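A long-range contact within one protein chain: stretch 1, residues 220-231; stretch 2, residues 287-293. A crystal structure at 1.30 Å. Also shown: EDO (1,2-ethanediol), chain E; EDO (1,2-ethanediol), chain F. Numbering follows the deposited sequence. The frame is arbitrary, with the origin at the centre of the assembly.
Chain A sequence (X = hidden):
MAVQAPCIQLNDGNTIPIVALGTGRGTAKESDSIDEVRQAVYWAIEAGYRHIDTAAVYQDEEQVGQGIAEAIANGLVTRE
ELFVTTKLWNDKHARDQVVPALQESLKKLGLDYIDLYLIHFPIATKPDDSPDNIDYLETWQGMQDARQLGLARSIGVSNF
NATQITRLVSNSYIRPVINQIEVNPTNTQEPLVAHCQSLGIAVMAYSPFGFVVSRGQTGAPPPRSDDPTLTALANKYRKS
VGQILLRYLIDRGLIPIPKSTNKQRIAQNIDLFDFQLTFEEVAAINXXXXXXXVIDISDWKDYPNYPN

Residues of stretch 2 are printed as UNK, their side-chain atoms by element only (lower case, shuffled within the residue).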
# COMPACT_ATOMS: atom_id res chain seq x y z
N ALA A 220 17.71 -13.25 -7.65
CA ALA A 220 16.65 -13.12 -6.67
C ALA A 220 16.63 -14.31 -5.71
O ALA A 220 16.89 -15.46 -6.10
CB ALA A 220 15.31 -12.97 -7.36
N PRO A 221 16.30 -14.07 -4.45
CA PRO A 221 16.17 -15.16 -3.49
C PRO A 221 14.94 -16.03 -3.76
O PRO A 221 13.96 -15.55 -4.34
CB PRO A 221 15.99 -14.41 -2.15
CG PRO A 221 15.33 -13.14 -2.55
CD PRO A 221 15.96 -12.76 -3.85
N PRO A 222 14.99 -17.30 -3.36
CA PRO A 222 13.78 -18.12 -3.39
C PRO A 222 12.71 -17.54 -2.48
O PRO A 222 13.06 -16.79 -1.56
CB PRO A 222 14.26 -19.47 -2.85
CG PRO A 222 15.48 -19.14 -2.01
CD PRO A 222 16.11 -17.95 -2.65
N PRO A 223 11.45 -17.89 -2.68
CA PRO A 223 10.93 -18.88 -3.64
C PRO A 223 10.64 -18.35 -5.05
O PRO A 223 10.21 -17.21 -5.24
CB PRO A 223 9.60 -19.28 -3.00
CG PRO A 223 9.15 -18.07 -2.24
CD PRO A 223 10.41 -17.40 -1.76
N ARG A 224 10.86 -19.23 -6.03
CA ARG A 224 10.35 -19.02 -7.38
C ARG A 224 8.89 -19.38 -7.47
O ARG A 224 8.34 -20.00 -6.56
CB ARG A 224 11.10 -19.91 -8.37
CG ARG A 224 12.59 -19.70 -8.45
CD ARG A 224 12.97 -18.37 -9.13
NE ARG A 224 13.21 -17.36 -8.11
CZ ARG A 224 12.55 -16.22 -7.98
NH1 ARG A 224 11.59 -15.86 -8.84
NH2 ARG A 224 12.88 -15.40 -7.00
N SER A 225 8.25 -19.04 -8.59
CA SER A 225 6.83 -19.37 -8.76
C SER A 225 6.55 -20.88 -8.79
O SER A 225 5.42 -21.30 -8.53
CB SER A 225 6.27 -18.70 -10.02
OG SER A 225 6.90 -19.22 -11.17
N ASP A 226 7.56 -21.69 -9.11
CA ASP A 226 7.40 -23.14 -9.11
C ASP A 226 7.94 -23.79 -7.85
O ASP A 226 8.11 -24.98 -7.78
CB ASP A 226 8.01 -23.77 -10.38
CG ASP A 226 9.49 -23.54 -10.51
OD1 ASP A 226 10.07 -22.73 -9.76
OD2 ASP A 226 10.09 -24.18 -11.40
N ASP A 227 8.17 -22.98 -6.82
CA ASP A 227 8.66 -23.50 -5.55
C ASP A 227 7.70 -24.57 -5.02
O ASP A 227 6.50 -24.36 -4.99
CB ASP A 227 8.78 -22.38 -4.53
CG ASP A 227 9.17 -22.88 -3.16
OD1 ASP A 227 8.25 -23.23 -2.37
OD2 ASP A 227 10.38 -22.97 -2.89
N PRO A 228 8.22 -25.72 -4.57
CA PRO A 228 7.33 -26.81 -4.14
C PRO A 228 6.42 -26.47 -2.96
O PRO A 228 5.31 -26.98 -2.88
CB PRO A 228 8.30 -27.93 -3.74
CG PRO A 228 9.53 -27.67 -4.54
CD PRO A 228 9.62 -26.17 -4.70
N THR A 229 6.87 -25.62 -2.05
CA THR A 229 6.02 -25.25 -0.92
C THR A 229 4.82 -24.45 -1.44
O THR A 229 3.66 -24.72 -1.12
CB THR A 229 6.80 -24.45 0.13
OG1 THR A 229 7.81 -25.29 0.71
CG2 THR A 229 5.88 -23.94 1.23
N LEU A 230 5.09 -23.47 -2.29
CA LEU A 230 4.02 -22.63 -2.84
C LEU A 230 3.09 -23.42 -3.75
O LEU A 230 1.90 -23.24 -3.71
CB LEU A 230 4.62 -21.43 -3.59
CG LEU A 230 5.43 -20.47 -2.73
CD1 LEU A 230 5.94 -19.31 -3.60
CD2 LEU A 230 4.66 -19.93 -1.54
N THR A 231 3.63 -24.30 -4.59
CA THR A 231 2.76 -24.98 -5.53
C THR A 231 1.92 -26.05 -4.82
O THR A 231 0.81 -26.29 -5.22
CB THR A 231 3.51 -25.59 -6.70
OG1 THR A 231 4.43 -26.53 -6.18
CG2 THR A 231 4.29 -24.51 -7.45
N UNK A 287 9.27 -18.71 6.91
CA UNK A 287 10.62 -19.22 6.89
C UNK A 287 11.42 -18.84 5.65
O UNK A 287 12.63 -19.05 5.63
c UNK A 287 10.60 -20.75 7.09
c UNK A 287 10.18 -21.17 8.49
o UNK A 287 12.23 -20.79 9.66
n UNK A 287 10.43 -19.66 10.37
c UNK A 287 11.03 -20.53 9.57
N UNK A 288 10.76 -18.31 4.61
CA UNK A 288 11.48 -17.76 3.47
C UNK A 288 12.16 -16.40 3.78
O UNK A 288 12.93 -15.89 2.97
c UNK A 288 10.09 -18.82 1.63
c UNK A 288 11.02 -19.64 1.00
c UNK A 288 10.51 -17.56 2.30
c UNK A 288 10.60 -20.81 0.34
c UNK A 288 8.31 -20.34 0.93
c UNK A 288 8.73 -19.17 1.59
c UNK A 288 9.25 -21.15 0.31
N UNK A 289 11.88 -15.81 4.94
CA UNK A 289 12.38 -14.46 5.19
C UNK A 289 13.89 -14.36 5.04
O UNK A 289 14.64 -15.16 5.62
c UNK A 289 12.01 -14.01 6.59
o UNK A 289 12.21 -11.73 5.97
c UNK A 289 12.40 -12.57 6.83
n UNK A 289 13.00 -12.30 7.98
N UNK A 290 14.32 -13.30 4.36
CA UNK A 290 15.73 -12.95 4.22
C UNK A 290 15.97 -11.49 4.60
O UNK A 290 17.08 -10.99 4.45
c UNK A 290 16.13 -14.54 2.26
c UNK A 290 17.37 -16.69 2.22
c UNK A 290 17.20 -15.33 2.91
c UNK A 290 16.16 -13.13 2.76
n UNK A 290 18.48 -17.47 2.85
N UNK A 291 14.92 -10.79 5.03
CA UNK A 291 14.99 -9.32 5.21
C UNK A 291 15.60 -8.68 3.98
O UNK A 291 16.43 -7.75 4.06
c UNK A 291 15.78 -8.95 6.46
n UNK A 291 16.12 -10.41 8.35
o UNK A 291 14.08 -9.57 8.04
c UNK A 291 15.25 -9.66 7.69
N UNK A 292 15.17 -9.13 2.81
CA UNK A 292 15.69 -8.65 1.55
C UNK A 292 14.57 -7.88 0.89
O UNK A 292 13.57 -8.45 0.46
n UNK A 292 17.60 -10.37 -1.27
c UNK A 292 16.12 -9.85 0.70
n UNK A 292 17.45 -8.63 -2.51
c UNK A 292 16.65 -8.41 -1.41
c UNK A 292 16.74 -9.50 -0.62
c UNK A 292 18.00 -9.82 -2.40
N UNK A 293 14.75 -6.57 0.78
CA UNK A 293 13.72 -5.68 0.28
C UNK A 293 13.68 -5.62 -1.23
O UNK A 293 14.71 -5.47 -1.89
c UNK A 293 13.82 -4.19 2.34
c UNK A 293 13.26 -2.42 5.03
n UNK A 293 13.41 -2.37 6.34
n UNK A 293 14.32 -2.72 4.28
n UNK A 293 12.08 -2.18 4.48
c UNK A 293 14.30 -2.82 2.84
c UNK A 293 13.89 -4.27 0.84
C1 EDO E . 14.08 -10.91 11.58
O1 EDO E . 14.78 -11.92 10.80
C2 EDO E . 12.99 -11.51 12.46
O2 EDO E . 11.97 -12.13 11.66
C1 EDO F . 10.07 -0.40 7.77
O1 EDO F . 10.67 -1.56 7.17
C2 EDO F . 10.57 0.84 7.10
O2 EDO F . 10.42 0.75 5.68
O HOH W 1 14.05 -17.39 0.88

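Position 287 carries five side-chain atoms: three carbons, the third bonded to one oxygen and one nitrogen. That is a two-methylene arm ending in a carboxamide, and it touches nothing on stretch 1, so the residue is Gln287. Its side chain is out of reach of stretch 1 and adds nothing to the contact.

Position 288 has seven side-chain carbons and no heteroatom: one carbon, then a six-membered ring lying against Pro223, with Asp227 and Thr229 at its edge. With no hydroxyl on the ring, this is Phe288, chi1 -73° (m). Its CA-to-CB bond points toward stretch 1. Pro223 CG stands 3.8 Å from the centroid of the six Phe288 ring carbons and 2° off the ring normal, a nearly ideal CH-pi contact over the face, and Pro223 CD lies 3.6 Å from Phe288 CD1. At the ring edge, Asp227 OD1 is 3.5 Å from Phe288 CZ and Thr229 CB is 4.1 Å from the same CZ.

Position 289 shows two carbons, the second bearing one oxygen and one nitrogen, a short carboxamide that touches nothing on stretch 1: Asn289. Its CA-to-CB bond points away from stretch 1.

Position 290 has four carbons in a row ending in nitrogen, a chain passing Pro221, which defines Lys290. The final two torsions are t, so the chain ends extended, while Lys290 CG passes 4.4 Å from Pro221 CB. The contact is made by the aliphatic part.

Position 291 repeats the four-atom carboxamide pattern, out of reach of stretch 1, and is Asn291. It pairs with Asn289, two residues back: Asn291 N donates to Asn289 OD1 (3.0 Å), and Asn289 ND2 donates to Asn291 OD1 (2.9 Å). The two bonds tie residues 289 and 291 together. Asn291 ND2 also donates to O1 of the chain E ethanediol at 3.2 Å.

Position 292 has one carbon followed by a five-membered ring of three carbons and two nitrogens, an imidazole close to Pro221: His292. Its ND1 comes within 3.8 Å of Pro221 CG.

Position 293 has three carbons, a nitrogen, and a carbon carrying two more nitrogens, a guanidinium that reaches no residue of stretch 1: Arg293. Its NH1 and NH2 donate to O1 of the chain F ethanediol at 3.1 and 3.0 Å.

The contact buries 335 Å² in total and contains no direct hydrogen bond between the stretches. It works by packing: Phe288, with 117 Å² of the residue covered, lays its ring against Pro223, which follows a cis peptide bond, while Pro221 meets Lys290 and His292. One water links the backbones, its O donating to Pro222 O (2.7 Å) and Phe288 O (2.8 Å). Asp227 OD1 also accepts from Leu230 N at 3.2 Å, so the helix cap borders the aromatic edge.

Stretch 2, residues 287-293: QFNKNHR
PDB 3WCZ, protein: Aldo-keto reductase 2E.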